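Local coordinates for protein transcription initiation factor IIB (Methanocaldococcus jannaschii, PDB 5O9J) that probably excises itself by protein splicing, as a HINT-fold mini-intein, from an archaeal transcription initiation factor, at residues A[82-87]-A[144-149]; A[118-123]-A[177-182]. One frame throughout, in Å; residues are numbered along the deposited sequence.

How the contacts relate
From the N terminus, strand 79-84 is the first to take part in these contacts, followed by strand 119-123, strand 143-154 and lastly strand 180-183. Contact 1 closes a loop from 82-87 to 144-149; contact 2 opens within that loop, at 118-123, and closes beyond it at 177-182, so the two cross. They lie about 9 Å apart, between centres. Strand 143-154 is the direct link: it is flanked in one antiparallel sheet by 79-84 and 119-123, with Ile144 N and Ile148 N probably hydrogen-bonded to the carbonyls of Leu122 and Asp118. Contact 2 then ties strand 119-123 to the loop leading into the C-terminal strand of the intein splicing domain.

Contact 1 (A[82-87]-A[144-149]); sequences IVVEGN and IFLKIK
Strand 82-84 meets strand 144-149 in antiparallel fashion, but the short axes stand 128° apart, so regular pairing is confined to one non-hydrogen-bonded pair, Val84 with Ile148. Two backbone bonds flank it. Lys149 N donates to Val83 O over a short 2.5 Å, in the carbonyl plane, while Glu85 N reaches Lys147 O at 3.0 Å, almost along the C=O axis. Val84 places CG2 in the crowded position between N and the carbonyl carbon, 4.0 Å from Leu146 CD1, and Ile82 CG2 lies 4.0 Å from Ile148 CG1, the two isoleucines crossing obliquely. Ile148 also packs on Leu120 of the next strand.

At Glu85, whose main-chain N still bonds Lys147 O, the side chain adds the next bond. Glu85 CB starts beside the strand; CG, anti to the carbonyl carbon (chi1 -49°), passes close to both N and O of Lys147, and the extended chain brings CD near Lys147 N. OE1 turns to Leu146 CD2, whereas OE2 accepts Lys147 N at 2.8 Å in a nearly straight bond (169°) that enters from above the carboxylate plane, and also rests on Lys147 CB. An alanine here would remove the acceptor of Lys147 N and would probably loosen the pairing beyond Glu85 N. Lys149, bent at chi3, runs past Glu85 N and the Val84 carbonyl until NZ meets Asn87 OD1 at 3.2 Å, from above the amide plane. Gly86 and Asn87 form the turn from strand 79-84 into strand 88-92. A carboxylate thus takes the place of a strand carbonyl where the main-chain hydrogen bonding of the two strands ends, and the ammonium of Lys147, 5.1 Å from Glu85 OE2, may help to keep that carboxylate ionised.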
loop_
_atom_site.group_PDB
_atom_site.type_symbol
_atom_site.label_atom_id
_atom_site.label_comp_id
_atom_site.label_asym_id
_atom_site.label_seq_id
_atom_site.Cartn_x
_atom_site.Cartn_y
_atom_site.Cartn_z
ATOM N N ILE A 82 4.281 -5.832 10.687
ATOM C CA ILE A 82 4.003 -7.263 10.729
ATOM C C ILE A 82 5.197 -8.034 10.201
ATOM O O ILE A 82 5.651 -7.776 9.093
ATOM C CB ILE A 82 2.774 -7.646 9.884
ATOM C CG1 ILE A 82 1.555 -6.826 10.291
ATOM C CG2 ILE A 82 2.470 -9.130 10.031
ATOM C CD1 ILE A 82 0.364 -7.046 9.375
ATOM N N VAL A 83 5.709 -8.975 10.988
ATOM C CA VAL A 83 6.830 -9.789 10.539
ATOM C C VAL A 83 6.420 -11.253 10.497
ATOM O O VAL A 83 5.945 -11.791 11.497
ATOM C CB VAL A 83 8.059 -9.611 11.450
ATOM C CG1 VAL A 83 9.259 -10.311 10.847
ATOM C CG2 VAL A 83 8.353 -8.134 11.647
ATOM N N VAL A 84 6.586 -11.890 9.337
ATOM C CA VAL A 84 6.177 -13.283 9.155
ATOM C C VAL A 84 7.382 -14.174 8.890
ATOM O O VAL A 84 8.497 -13.671 8.753
ATOM C CB VAL A 84 5.163 -13.439 7.996
ATOM C CG1 VAL A 84 3.889 -12.645 8.279
ATOM C CG2 VAL A 84 5.780 -13.006 6.671
ATOM N N GLU A 85 7.156 -15.491 8.834
ATOM C CA GLU A 85 8.207 -16.466 8.511
ATOM C C GLU A 85 9.046 -16.044 7.307
ATOM O O GLU A 85 8.514 -15.523 6.322
ATOM C CB GLU A 85 7.621 -17.845 8.197
ATOM C CG GLU A 85 6.607 -18.420 9.155
ATOM C CD GLU A 85 5.966 -19.681 8.572
ATOM O OE1 GLU A 85 6.629 -20.365 7.760
ATOM O OE2 GLU A 85 4.795 -19.978 8.891
ATOM N N GLY A 86 10.349 -16.301 7.375
ATOM C CA GLY A 86 11.259 -15.898 6.316
ATOM C C GLY A 86 11.653 -14.434 6.432
ATOM O O GLY A 86 12.261 -13.864 5.524
ATOM N N ASN A 87 11.300 -13.831 7.563
ATOM C CA ASN A 87 11.571 -12.423 7.830
ATOM C C ASN A 87 11.055 -11.489 6.739
ATOM O O ASN A 87 11.708 -10.502 6.405
ATOM C CB ASN A 87 13.070 -12.197 8.047
ATOM C CG ASN A 87 13.515 -12.580 9.447
ATOM O OD1 ASN A 87 13.867 -13.732 9.708
ATOM N ND2 ASN A 87 13.485 -11.615 10.363
ATOM N N ILE A 144 0.662 -18.167 -0.624
ATOM C CA ILE A 144 1.456 -18.887 0.349
ATOM C C ILE A 144 0.976 -18.527 1.747
ATOM O O ILE A 144 0.418 -17.452 1.956
ATOM C CB ILE A 144 2.955 -18.579 0.187
ATOM C CG1 ILE A 144 3.213 -17.087 0.367
ATOM C CG2 ILE A 144 3.435 -19.012 -1.196
ATOM C CD1 ILE A 144 4.640 -16.688 0.095
ATOM N N PHE A 145 1.193 -19.433 2.695
ATOM C CA PHE A 145 0.659 -19.284 4.049
ATOM C C PHE A 145 1.777 -19.154 5.069
ATOM O O PHE A 145 2.571 -20.077 5.260
ATOM C CB PHE A 145 -0.243 -20.475 4.387
ATOM C CG PHE A 145 -1.413 -20.614 3.458
ATOM C CD1 PHE A 145 -1.255 -21.181 2.207
ATOM C CD2 PHE A 145 -2.664 -20.146 3.821
ATOM C CE1 PHE A 145 -2.331 -21.293 1.339
ATOM C CE2 PHE A 145 -3.746 -20.263 2.956
ATOM C CZ PHE A 145 -3.576 -20.835 1.713
ATOM N N LEU A 146 1.837 -18.005 5.730
ATOM C CA LEU A 146 2.965 -17.704 6.593
ATOM C C LEU A 146 2.511 -17.198 7.957
ATOM O O LEU A 146 1.669 -16.293 8.047
ATOM C CB LEU A 146 3.873 -16.671 5.920
ATOM C CG LEU A 146 4.429 -17.015 4.532
ATOM C CD1 LEU A 146 5.083 -15.798 3.896
ATOM C CD2 LEU A 146 5.411 -18.193 4.577
ATOM N N LYS A 147 3.074 -17.787 9.011
ATOM C CA LYS A 147 2.767 -17.378 10.377
ATOM C C LYS A 147 3.377 -16.021 10.714
ATOM O O LYS A 147 4.504 -15.717 10.322
ATOM C CB LYS A 147 3.267 -18.420 11.393
ATOM C CG LYS A 147 2.395 -19.666 11.534
ATOM C CD LYS A 147 2.878 -20.552 12.693
ATOM C CE LYS A 147 2.054 -21.837 12.824
ATOM N NZ LYS A 147 2.811 -23.083 12.475
ATOM N N ILE A 148 2.627 -15.212 11.450
ATOM C CA ILE A 148 3.164 -13.980 12.000
ATOM C C ILE A 148 4.175 -14.302 13.108
ATOM O O ILE A 148 3.888 -15.097 14.003
ATOM C CB ILE A 148 2.037 -13.081 12.554
ATOM C CG1 ILE A 148 1.120 -12.616 11.414
ATOM C CG2 ILE A 148 2.616 -11.905 13.320
ATOM C CD1 ILE A 148 -0.070 -11.792 11.866
ATOM N N LYS A 149 5.360 -13.704 13.031
ATOM C CA LYS A 149 6.366 -13.868 14.077
ATOM C C LYS A 149 6.309 -12.728 15.084
ATOM O O LYS A 149 6.205 -12.955 16.295
ATOM C CB LYS A 149 7.769 -13.944 13.480
ATOM C CG LYS A 149 8.054 -15.203 12.690
ATOM C CD LYS A 149 9.555 -15.428 12.575
ATOM C CE LYS A 149 10.270 -14.218 11.985
ATOM N NZ LYS A 149 11.755 -14.391 11.976
#

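Contact 2 (A[118-123]-A[177-182])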
loop_
_atom_site.group_PDB
_atom_site.type_symbol
_atom_site.label_atom_id
_atom_site.label_comp_id
_atom_site.label_asym_id
_atom_site.label_seq_id
_atom_site.Cartn_x
_atom_site.Cartn_y
_atom_site.Cartn_z
ATOM N N ASP A 118 -0.841 -16.066 14.092
ATOM C CA ASP A 118 -1.854 -15.981 13.039
ATOM C C ASP A 118 -1.257 -16.394 11.709
ATOM O O ASP A 118 -0.077 -16.156 11.451
ATOM C CB ASP A 118 -2.425 -14.565 12.926
ATOM C CG ASP A 118 -3.797 -14.435 13.556
ATOM O OD1 ASP A 118 -4.516 -15.452 13.631
ATOM O OD2 ASP A 118 -4.162 -13.310 13.968
ATOM N N ILE A 119 -2.073 -17.022 10.870
ATOM C CA ILE A 119 -1.636 -17.427 9.541
ATOM C C ILE A 119 -2.137 -16.446 8.489
ATOM O O ILE A 119 -3.339 -16.324 8.265
ATOM C CB ILE A 119 -2.126 -18.843 9.180
ATOM C CG1 ILE A 119 -1.569 -19.868 10.171
ATOM C CG2 ILE A 119 -1.723 -19.200 7.749
ATOM C CD1 ILE A 119 -1.924 -21.303 9.823
ATOM N N LEU A 120 -1.206 -15.740 7.860
ATOM C CA LEU A 120 -1.541 -14.813 6.792
ATOM C C LEU A 120 -1.459 -15.496 5.442
ATOM O O LEU A 120 -0.664 -16.413 5.239
ATOM C CB LEU A 120 -0.613 -13.599 6.811
ATOM C CG LEU A 120 -0.730 -12.698 8.039
ATOM C CD1 LEU A 120 0.054 -11.401 7.834
ATOM C CD2 LEU A 120 -2.190 -12.411 8.337
ATOM N N VAL A 121 -2.301 -15.052 4.520
ATOM C CA VAL A 121 -2.235 -15.536 3.156
ATOM C C VAL A 121 -1.586 -14.466 2.296
ATOM O O VAL A 121 -2.151 -13.401 2.091
ATOM C CB VAL A 121 -3.625 -15.888 2.607
ATOM C CG1 VAL A 121 -3.500 -16.543 1.226
ATOM C CG2 VAL A 121 -4.353 -16.812 3.575
ATOM N N LEU A 122 -0.384 -14.742 1.809
ATOM C CA LEU A 122 0.310 -13.782 0.970
ATOM C C LEU A 122 0.261 -14.233 -0.470
ATOM O O LEU A 122 0.245 -15.428 -0.750
ATOM C CB LEU A 122 1.762 -13.605 1.417
ATOM C CG LEU A 122 1.999 -12.685 2.621
ATOM C CD1 LEU A 122 1.584 -13.350 3.914
ATOM C CD2 LEU A 122 3.455 -12.247 2.685
ATOM N N ALA A 123 0.238 -13.281 -1.386
ATOM C CA ALA A 123 0.382 -13.626 -2.789
ATOM C C ALA A 123 1.813 -14.095 -3.008
ATOM O O ALA A 123 2.730 -13.685 -2.299
ATOM C CB ALA A 123 0.052 -12.448 -3.679
ATOM N N GLY A 177 7.157 -7.943 -0.764
ATOM C CA GLY A 177 6.809 -9.002 0.163
ATOM C C GLY A 177 5.746 -9.941 -0.358
ATOM O O GLY A 177 5.841 -11.153 -0.191
ATOM N N GLY A 178 4.721 -9.384 -0.989
ATOM C CA GLY A 178 3.620 -10.192 -1.478
ATOM C C GLY A 178 2.391 -10.004 -0.614
ATOM O O GLY A 178 1.425 -10.756 -0.721
ATOM N N PHE A 179 2.429 -9.003 0.264
ATOM C CA PHE A 179 1.255 -8.683 1.061
ATOM C C PHE A 179 0.191 -8.043 0.182
ATOM O O PHE A 179 0.505 -7.297 -0.736
ATOM C CB PHE A 179 1.598 -7.733 2.208
ATOM C CG PHE A 179 2.546 -8.303 3.217
ATOM C CD1 PHE A 179 3.914 -8.171 3.052
ATOM C CD2 PHE A 179 2.067 -8.946 4.348
ATOM C CE1 PHE A 179 4.791 -8.683 3.991
ATOM C CE2 PHE A 179 2.937 -9.456 5.288
ATOM C CZ PHE A 179 4.302 -9.328 5.106
ATOM N N VAL A 180 -1.072 -8.324 0.466
ATOM C CA VAL A 180 -2.147 -7.525 -0.100
ATOM C C VAL A 180 -2.849 -6.784 1.030
ATOM O O VAL A 180 -3.453 -7.389 1.914
ATOM C CB VAL A 180 -3.152 -8.378 -0.879
ATOM C CG1 VAL A 180 -4.234 -7.487 -1.471
ATOM C CG2 VAL A 180 -2.435 -9.147 -1.969
ATOM N N LEU A 181 -2.744 -5.465 1.005
ATOM C CA LEU A 181 -3.273 -4.645 2.080
ATOM C C LEU A 181 -4.581 -4.004 1.646
ATOM O O LEU A 181 -4.618 -3.237 0.678
ATOM C CB LEU A 181 -2.259 -3.570 2.487
ATOM C CG LEU A 181 -0.862 -4.011 2.953
ATOM C CD1 LEU A 181 -0.928 -5.210 3.902
ATOM C CD2 LEU A 181 0.063 -4.293 1.769
ATOM N N HIS A 182 -5.656 -4.324 2.358
ATOM C CA HIS A 182 -6.956 -3.748 2.056
ATOM C C HIS A 182 -7.275 -2.577 2.987
ATOM O O HIS A 182 -7.112 -2.696 4.195
ATOM C CB HIS A 182 -8.049 -4.810 2.177
ATOM C CG HIS A 182 -7.812 -6.030 1.338
ATOM N ND1 HIS A 182 -8.463 -6.235 0.128
ATOM C CD2 HIS A 182 -7.032 -7.110 1.528
ATOM C CE1 HIS A 182 -8.077 -7.388 -0.374
ATOM N NE2 HIS A 182 -7.208 -7.947 0.441
HETATM O O HOH W 1 4.941 -13.553 -0.791
#
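Gly177 O begins the contact through a water, which donates to it at 2.6 Å and to Ala123 O at 2.7 Å, bridging the two carbonyls. Gly178 follows, at a place where a beta carbon would clash with Ala123 O; its own carbonyl receives Ala123 N at 2.9 Å, in the carbonyl plane but with an N-H...O angle of only 134°. Leu122 CB lies against the same oxygen. Asn128 OD1 accepts both Gly178 N and Phe179 N, a second anchor for this loop.

The touching parts run 98° apart: within the HINT fold of the intein, the loop leading into strand 180-183 lies across the end of strand 119-123. The latter also bonds, through Ile119 and Val121, to strand 96-102, the neighbour of 180-183. Phe179 leaves with CG anti to the carbonyl carbon, lying side by side with Leu122. Leu122 CD2 sits 3.7 Å from the centroid of the Phe179 ring and 6° off its normal, a well-centred CH-pi contact, while Leu120 CD1 approaches the ring edge, 4.3 Å from Phe179 CE2. Val180 then offers CG2 loosely to Ala123 CB, 4.5 Å away.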